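Local atomic coordinates of uncharacterized protein (Actinomyces odontolyticus, PDB entry 4MJG), a protein that is of unknown function, belongs to the DUF4853 family and folds around an extended antiparallel beta-sheet flanked by short helices. Residues A[18-22]-A[62-66]; A[42-46]-A[176-180]. All coordinates share one frame; numbering follows the deposited sequence.

Contact 1. Residues A[18-22]-A[62-66]; sequences IEEYI and GYRVV. With SO4 (sulfate ion), chain C.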
ATOM      1  N   ILE A  18      -3.157  14.898  -6.654  1.00 53.81           N
ATOM      2  CA  ILE A  18      -2.665  13.560  -6.981  1.00 55.64           C
ATOM      3  C   ILE A  18      -1.144  13.527  -7.155  1.00 57.49           C
ATOM      4  O   ILE A  18      -0.482  12.610  -6.670  1.00 64.68           O
ATOM      5  CB  ILE A  18      -3.368  12.999  -8.248  1.00 58.08           C
ATOM      6  CG1 ILE A  18      -2.892  11.575  -8.567  1.00 55.43           C
ATOM      7  CG2 ILE A  18      -3.164  13.909  -9.455  1.00 61.89           C
ATOM      8  CD1 ILE A  18      -3.242  10.553  -7.507  1.00 55.78           C
ATOM      9  N   GLU A  19      -0.600  14.540  -7.824  1.00 61.58           N
ATOM     10  CA  GLU A  19       0.836  14.608  -8.092  1.00 64.70           C
ATOM     11  C   GLU A  19       1.642  14.844  -6.817  1.00 64.56           C
ATOM     12  O   GLU A  19       2.722  14.274  -6.649  1.00 64.75           O
ATOM     13  CB  GLU A  19       1.127  15.710  -9.110  1.00 72.40           C
ATOM     14  CG  GLU A  19       0.534  15.447 -10.489  1.00 79.55           C
ATOM     15  CD  GLU A  19      -0.165  16.664 -11.070  1.00 93.85           C
ATOM     16  OE1 GLU A  19      -1.181  17.110 -10.480  1.00 87.71           O
ATOM     17  OE2 GLU A  19       0.300  17.169 -12.116  1.00 88.96           O
ATOM     18  N   GLU A  20       1.115  15.686  -5.929  1.00 63.93           N
ATOM     19  CA  GLU A  20       1.745  15.948  -4.635  1.00 67.84           C
ATOM     20  C   GLU A  20       1.723  14.693  -3.776  1.00 64.93           C
ATOM     21  O   GLU A  20       2.677  14.415  -3.041  1.00 72.42           O
ATOM     22  CB  GLU A  20       1.014  17.088  -3.913  1.00 71.70           C
ATOM     23  CG  GLU A  20       1.550  17.451  -2.528  1.00 74.57           C
ATOM     24  CD  GLU A  20       2.850  18.237  -2.560  1.00 71.59           C
ATOM     25  OE1 GLU A  20       3.418  18.443  -3.652  1.00 65.07           O
ATOM     26  OE2 GLU A  20       3.308  18.652  -1.473  1.00 78.48           O
ATOM     27  N   TYR A  21       0.630  13.942  -3.875  1.00 59.16           N
ATOM     28  CA  TYR A  21       0.457  12.722  -3.095  1.00 64.50           C
ATOM     29  C   TYR A  21       1.424  11.640  -3.558  1.00 61.24           C
ATOM     30  O   TYR A  21       2.083  10.984  -2.742  1.00 71.08           O
ATOM     31  CB  TYR A  21      -0.973  12.224  -3.227  1.00 62.62           C
ATOM     32  CG  TYR A  21      -1.380  11.199  -2.195  1.00 64.94           C
ATOM     33  CD1 TYR A  21      -1.198   9.839  -2.420  1.00 64.26           C
ATOM     34  CD2 TYR A  21      -1.981  11.592  -1.007  1.00 70.20           C
ATOM     35  CE1 TYR A  21      -1.594   8.898  -1.480  1.00 71.02           C
ATOM     36  CE2 TYR A  21      -2.382  10.660  -0.062  1.00 69.28           C
ATOM     37  CZ  TYR A  21      -2.186   9.318  -0.297  1.00 68.64           C
ATOM     38  OH  TYR A  21      -2.596   8.405   0.646  1.00 74.38           O
ATOM     39  N   ILE A  22       1.505  11.464  -4.872  1.00 55.33           N
ATOM     40  CA  ILE A  22       2.451  10.523  -5.466  1.00 58.46           C
ATOM     41  C   ILE A  22       3.884  10.870  -5.057  1.00 60.34           C
ATOM     42  O   ILE A  22       4.669   9.993  -4.675  1.00 61.29           O
ATOM     43  CB  ILE A  22       2.319  10.514  -7.004  1.00 52.43           C
ATOM     44  CG1 ILE A  22       1.027   9.791  -7.404  1.00 51.84           C
ATOM     45  CG2 ILE A  22       3.517   9.833  -7.647  1.00 51.22           C
ATOM     46  CD1 ILE A  22       0.638   9.956  -8.856  1.00 52.45           C
ATOM     47  N   GLY A  62     -11.688  13.178  -9.881  1.00 57.38           N
ATOM     48  CA  GLY A  62     -10.250  13.280  -9.717  1.00 55.43           C
ATOM     49  C   GLY A  62      -9.535  11.977  -9.998  1.00 56.86           C
ATOM     50  O   GLY A  62      -9.914  11.229 -10.900  1.00 64.12           O
ATOM     51  N   TYR A  63      -8.483  11.722  -9.229  1.00 53.08           N
ATOM     52  CA  TYR A  63      -7.645  10.558  -9.428  1.00 53.25           C
ATOM     53  C   TYR A  63      -7.283   9.904  -8.103  1.00 56.27           C
ATOM     54  O   TYR A  63      -7.136  10.573  -7.075  1.00 58.33           O
ATOM     55  CB  TYR A  63      -6.367  10.943 -10.163  1.00 54.29           C
ATOM     56  CG  TYR A  63      -6.563  11.256 -11.623  1.00 52.94           C
ATOM     57  CD1 TYR A  63      -6.856  10.248 -12.533  1.00 54.60           C
ATOM     58  CD2 TYR A  63      -6.432  12.552 -12.099  1.00 55.22           C
ATOM     59  CE1 TYR A  63      -7.023  10.527 -13.881  1.00 54.63           C
ATOM     60  CE2 TYR A  63      -6.595  12.840 -13.444  1.00 58.88           C
ATOM     61  CZ  TYR A  63      -6.891  11.821 -14.330  1.00 57.44           C
ATOM     62  OH  TYR A  63      -7.050  12.092 -15.668  1.00 64.43           O
ATOM     63  N   ARG A  64      -7.126   8.587  -8.161  1.00 52.22           N
ATOM     64  CA  ARG A  64      -6.821   7.762  -7.013  1.00 54.84           C
ATOM     65  C   ARG A  64      -5.530   7.022  -7.317  1.00 51.87           C
ATOM     66  O   ARG A  64      -5.279   6.672  -8.466  1.00 48.13           O
ATOM     67  CB  ARG A  64      -7.950   6.753  -6.831  1.00 59.39           C
ATOM     68  CG  ARG A  64      -7.869   5.932  -5.568  1.00 59.65           C
ATOM     69  CD  ARG A  64      -8.892   4.805  -5.582  1.00 62.06           C
ATOM     70  NE  ARG A  64     -10.252   5.273  -5.851  1.00 62.79           N
ATOM     71  CZ  ARG A  64     -11.017   5.940  -4.988  1.00 59.89           C
ATOM     72  NH1 ARG A  64     -10.573   6.261  -3.774  1.00 59.03           N
ATOM     73  NH2 ARG A  64     -12.239   6.308  -5.352  1.00 56.91           N
ATOM     74  N   VAL A  65      -4.717   6.766  -6.301  1.00 51.89           N
ATOM     75  CA  VAL A  65      -3.477   6.019  -6.512  1.00 54.06           C
ATOM     76  C   VAL A  65      -3.436   4.729  -5.683  1.00 57.35           C
ATOM     77  O   VAL A  65      -3.466   4.751  -4.445  1.00 50.21           O
ATOM     78  CB  VAL A  65      -2.214   6.892  -6.293  1.00 49.90           C
ATOM     79  CG1 VAL A  65      -2.158   7.483  -4.891  1.00 55.96           C
ATOM     80  CG2 VAL A  65      -0.953   6.096  -6.587  1.00 49.19           C
ATOM     81  N   VAL A  66      -3.399   3.607  -6.401  1.00 54.90           N
ATOM     82  CA  VAL A  66      -3.136   2.303  -5.817  1.00 49.29           C
ATOM     83  C   VAL A  66      -1.623   2.130  -5.818  1.00 49.30           C
ATOM     84  O   VAL A  66      -0.986   2.257  -6.864  1.00 57.03           O
ATOM     85  CB  VAL A  66      -3.781   1.170  -6.647  1.00 48.30           C
ATOM     86  CG1 VAL A  66      -3.373  -0.195  -6.113  1.00 44.03           C
ATOM     87  CG2 VAL A  66      -5.299   1.315  -6.672  1.00 48.49           C
TER
HETATM   88  S   SO4 C 301     -12.904   8.283  -1.705  1.00 78.71           S
HETATM   89  O1  SO4 C 301     -11.995   9.436  -1.496  1.00 67.28           O
HETATM   90  O2  SO4 C 301     -12.276   7.025  -1.240  1.00 60.42           O
HETATM   91  O3  SO4 C 301     -14.143   8.506  -0.926  1.00 94.46           O
HETATM   92  O4  SO4 C 301     -13.235   8.185  -3.144  1.00 61.29           O
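The ring of Tyr21 meets Val65 at a slant: CD1 comes 3.5 Å from Val65 CG1, and CE1 lies just behind it. Tyr63 offers the helix chiefly its CB, 3.9 Å from Ile18 CG1; its ring leads away, and Ile18 CG2 approaches it obliquely. This is a helix laid against one side of an antiparallel sheet. Helix 18-22 runs nearly along strand 62-66, with the axes 9.2 Å apart at closest and their directions differing by 16°. The side chains meet through hydrocarbon, with CD1 of Ile18 also against the strand backbone, and no hydrogen bond crosses. Ile18 does much of the filling: its CG1 branch, anti to the backbone N (chi1 -178°), carries CD1 over the strand to within 4.0 Å of Val65 CB. Ile22 adds a looser touch further along. Beyond the pair, Leu26 and Ile29 of the next helix cover Val65 and Tyr21, and the hydroxyl of Tyr63 turns away to bond Pro142 O and Asp145 N. Arg64, between the two inward residues, points off the other side of the strand. There a sulfate ion, probably from the crystallisation liquor and also bonded by Arg15 NH1 and Cys136 N, sits in plane at the guanidinium edge: Arg64 NH1 gives a bond of 3.1 Å to sulfate O2, and Arg64 NH2 one of 3.1 Å to sulfate O4.

Contact 2. Residues A[42-46]-A[176-180]; sequences GELTV and VPTLT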
ATOM      1  N   GLY A  42      13.152 -11.192   7.217  1.00107.77           N
ATOM      2  CA  GLY A  42      13.352 -11.372   5.791  1.00105.60           C
ATOM      3  C   GLY A  42      12.962 -10.187   4.930  1.00 99.86           C
ATOM      4  O   GLY A  42      13.282  -9.037   5.242  1.00 88.54           O
ATOM      5  N   GLU A  43      12.230 -10.481   3.859  1.00 90.95           N
ATOM      6  CA  GLU A  43      12.144  -9.594   2.710  1.00 81.86           C
ATOM      7  C   GLU A  43      10.744  -9.548   2.133  1.00 71.79           C
ATOM      8  O   GLU A  43       9.934 -10.448   2.365  1.00 79.78           O
ATOM      9  CB  GLU A  43      13.120 -10.077   1.633  1.00 90.69           C
ATOM     10  CG  GLU A  43      12.948 -11.544   1.234  1.00 97.51           C
ATOM     11  CD  GLU A  43      14.070 -12.077   0.352  1.00107.90           C
ATOM     12  OE1 GLU A  43      15.186 -11.507   0.359  1.00118.52           O
ATOM     13  OE2 GLU A  43      13.837 -13.085  -0.351  1.00100.47           O
ATOM     14  N   LEU A  44      10.472  -8.494   1.374  1.00 65.87           N
ATOM     15  CA  LEU A  44       9.212  -8.357   0.647  1.00 62.96           C
ATOM     16  C   LEU A  44       9.382  -8.773  -0.811  1.00 62.45           C
ATOM     17  O   LEU A  44      10.410  -8.498  -1.424  1.00 75.93           O
ATOM     18  CB  LEU A  44       8.725  -6.907   0.688  1.00 57.31           C
ATOM     19  CG  LEU A  44       8.319  -6.311   2.035  1.00 55.16           C
ATOM     20  CD1 LEU A  44       8.049  -4.824   1.890  1.00 59.80           C
ATOM     21  CD2 LEU A  44       7.093  -7.012   2.600  1.00 53.28           C
ATOM     22  N   THR A  45       8.366  -9.429  -1.355  1.00 59.45           N
ATOM     23  CA  THR A  45       8.281  -9.722  -2.785  1.00 59.87           C
ATOM     24  C   THR A  45       7.333  -8.706  -3.413  1.00 59.39           C
ATOM     25  O   THR A  45       6.278  -8.419  -2.851  1.00 62.09           O
ATOM     26  CB  THR A  45       7.725 -11.134  -3.021  1.00 63.47           C
ATOM     27  OG1 THR A  45       8.525 -12.084  -2.310  1.00 68.10           O
ATOM     28  CG2 THR A  45       7.727 -11.484  -4.501  1.00 67.13           C
ATOM     29  N   VAL A  46       7.694  -8.154  -4.566  1.00 58.81           N
ATOM     30  CA  VAL A  46       6.839  -7.157  -5.220  1.00 57.03           C
ATOM     31  C   VAL A  46       5.812  -7.870  -6.098  1.00 61.62           C
ATOM     32  O   VAL A  46       6.139  -8.380  -7.175  1.00 64.45           O
ATOM     33  CB  VAL A  46       7.657  -6.144  -6.043  1.00 56.21           C
ATOM     34  CG1 VAL A  46       6.749  -5.082  -6.642  1.00 54.30           C
ATOM     35  CG2 VAL A  46       8.728  -5.502  -5.171  1.00 57.43           C
ATOM     36  N   VAL A 176      11.270 -13.683  -9.206  1.00 77.57           N
ATOM     37  CA  VAL A 176      10.488 -12.535  -8.782  1.00 71.58           C
ATOM     38  C   VAL A 176      11.400 -11.469  -8.204  1.00 66.46           C
ATOM     39  O   VAL A 176      12.483 -11.779  -7.707  1.00 70.36           O
ATOM     40  CB  VAL A 176       9.407 -12.928  -7.748  1.00 77.14           C
ATOM     41  CG1 VAL A 176       8.489 -13.997  -8.329  1.00 79.15           C
ATOM     42  CG2 VAL A 176      10.025 -13.407  -6.436  1.00 80.44           C
ATOM     43  N   PRO A 177      10.967 -10.206  -8.273  1.00 57.83           N
ATOM     44  CA  PRO A 177      11.731  -9.132  -7.666  1.00 59.65           C
ATOM     45  C   PRO A 177      11.473  -9.027  -6.169  1.00 59.38           C
ATOM     46  O   PRO A 177      10.320  -9.096  -5.732  1.00 59.85           O
ATOM     47  CB  PRO A 177      11.219  -7.894  -8.392  1.00 59.18           C
ATOM     48  CG  PRO A 177       9.827  -8.232  -8.779  1.00 55.31           C
ATOM     49  CD  PRO A 177       9.799  -9.707  -9.019  1.00 55.55           C
ATOM     50  N   THR A 178      12.541  -8.851  -5.399  1.00 58.01           N
ATOM     51  CA  THR A 178      12.445  -8.777  -3.950  1.00 62.61           C
ATOM     52  C   THR A 178      13.092  -7.503  -3.423  1.00 62.46           C
ATOM     53  O   THR A 178      13.955  -6.917  -4.076  1.00 64.12           O
ATOM     54  CB  THR A 178      13.137  -9.985  -3.288  1.00 66.73           C
ATOM     55  OG1 THR A 178      14.519 -10.000  -3.653  1.00 67.64           O
ATOM     56  CG2 THR A 178      12.487 -11.286  -3.730  1.00 67.83           C
ATOM     57  N   LEU A 179      12.670  -7.091  -2.233  1.00 64.63           N
ATOM     58  CA  LEU A 179      13.236  -5.929  -1.562  1.00 71.86           C
ATOM     59  C   LEU A 179      13.921  -6.359  -0.275  1.00 78.80           C
ATOM     60  O   LEU A 179      13.334  -7.074   0.536  1.00 77.81           O
ATOM     61  CB  LEU A 179      12.137  -4.922  -1.232  1.00 67.11           C
ATOM     62  CG  LEU A 179      11.346  -4.375  -2.416  1.00 66.41           C
ATOM     63  CD1 LEU A 179      10.188  -3.518  -1.932  1.00 66.21           C
ATOM     64  CD2 LEU A 179      12.250  -3.576  -3.341  1.00 68.17           C
ATOM     65  N   THR A 180      15.164  -5.924  -0.097  1.00 85.05           N
ATOM     66  CA  THR A 180      15.907  -6.198   1.132  1.00 94.08           C
ATOM     67  C   THR A 180      16.564  -4.921   1.646  1.00107.35           C
ATOM     68  O   THR A 180      16.968  -4.051   0.861  1.00113.19           O
ATOM     69  CB  THR A 180      16.958  -7.310   0.927  1.00 93.43           C
ATOM     70  OG1 THR A 180      17.538  -7.198  -0.379  1.00100.51           O
ATOM     71  CG2 THR A 180      16.317  -8.681   1.073  1.00 88.75           C
TER
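Leu44 and Leu179 face each other as an antiparallel hydrogen-bonded pair. Leu179 N gives a 2.8 Å bond to Leu44 O, lying in the carbonyl plane, while the return bond from Leu44 N to Leu179 O is longer and weak. Two residues on, Val46 N reaches Pro177 O at 3.0 Å; that bond is nearly straight at the hydrogen (175°), although the donor is tilted 21° from the carbonyl plane. Pro177 has no N-H to return it, and its ring instead brings CG to 4.1 Å from Val46 CB. On the leucine side of the sheet, Val46 CG2 rests 4.0 Å from Leu179 CG. Strands 44-55 and 176-181 are neighbours in the protein's antiparallel sheet, with 62-73 and 161-166 flanking the pair. On the opposite face Thr45 and Thr178 form the non-hydrogen-bonded pair. A chi1 of -55° swings the methyl CG2 of Thr45 away from its backbone N, to 3.6 Å from Val176 CG2. Glu43, in the loop leading into the strand, runs alongside Thr180, the two side chains pointing the same way. Further out, Met161 covers both leucines, with Thr70 and Ala72 on Leu44 and Val163 and Phe158 on Leu179. On the threonine face, Thr178 OG1 is hydrogen-bonded to Thr164 OG1, and Glu43 OE2 makes a weak bond to Ser166 OG.

Both contacts build on the same sheet, since strands 44-55 and 62-73 are consecutive in the chain and adjacent in the sheet, yet their centres lie about 25 Å apart on opposite sides of the chain's centre. Contact 1 is the buried one, a helix set on a strand; side-chain hydrocarbon does most of the joining, with no hydrogen bond between the segments, and the Tyr63 hydroxyl and the Arg64 guanidinium have their partners beyond them. Contact 2 is only partly buried and pairs two neighbouring strands one in from the outermost strand 161-166; main-chain hydrogen bonds do most of the joining, with leucines on one face and threonines on the other. It also buries roughly twice the area, 444 against 225 Å².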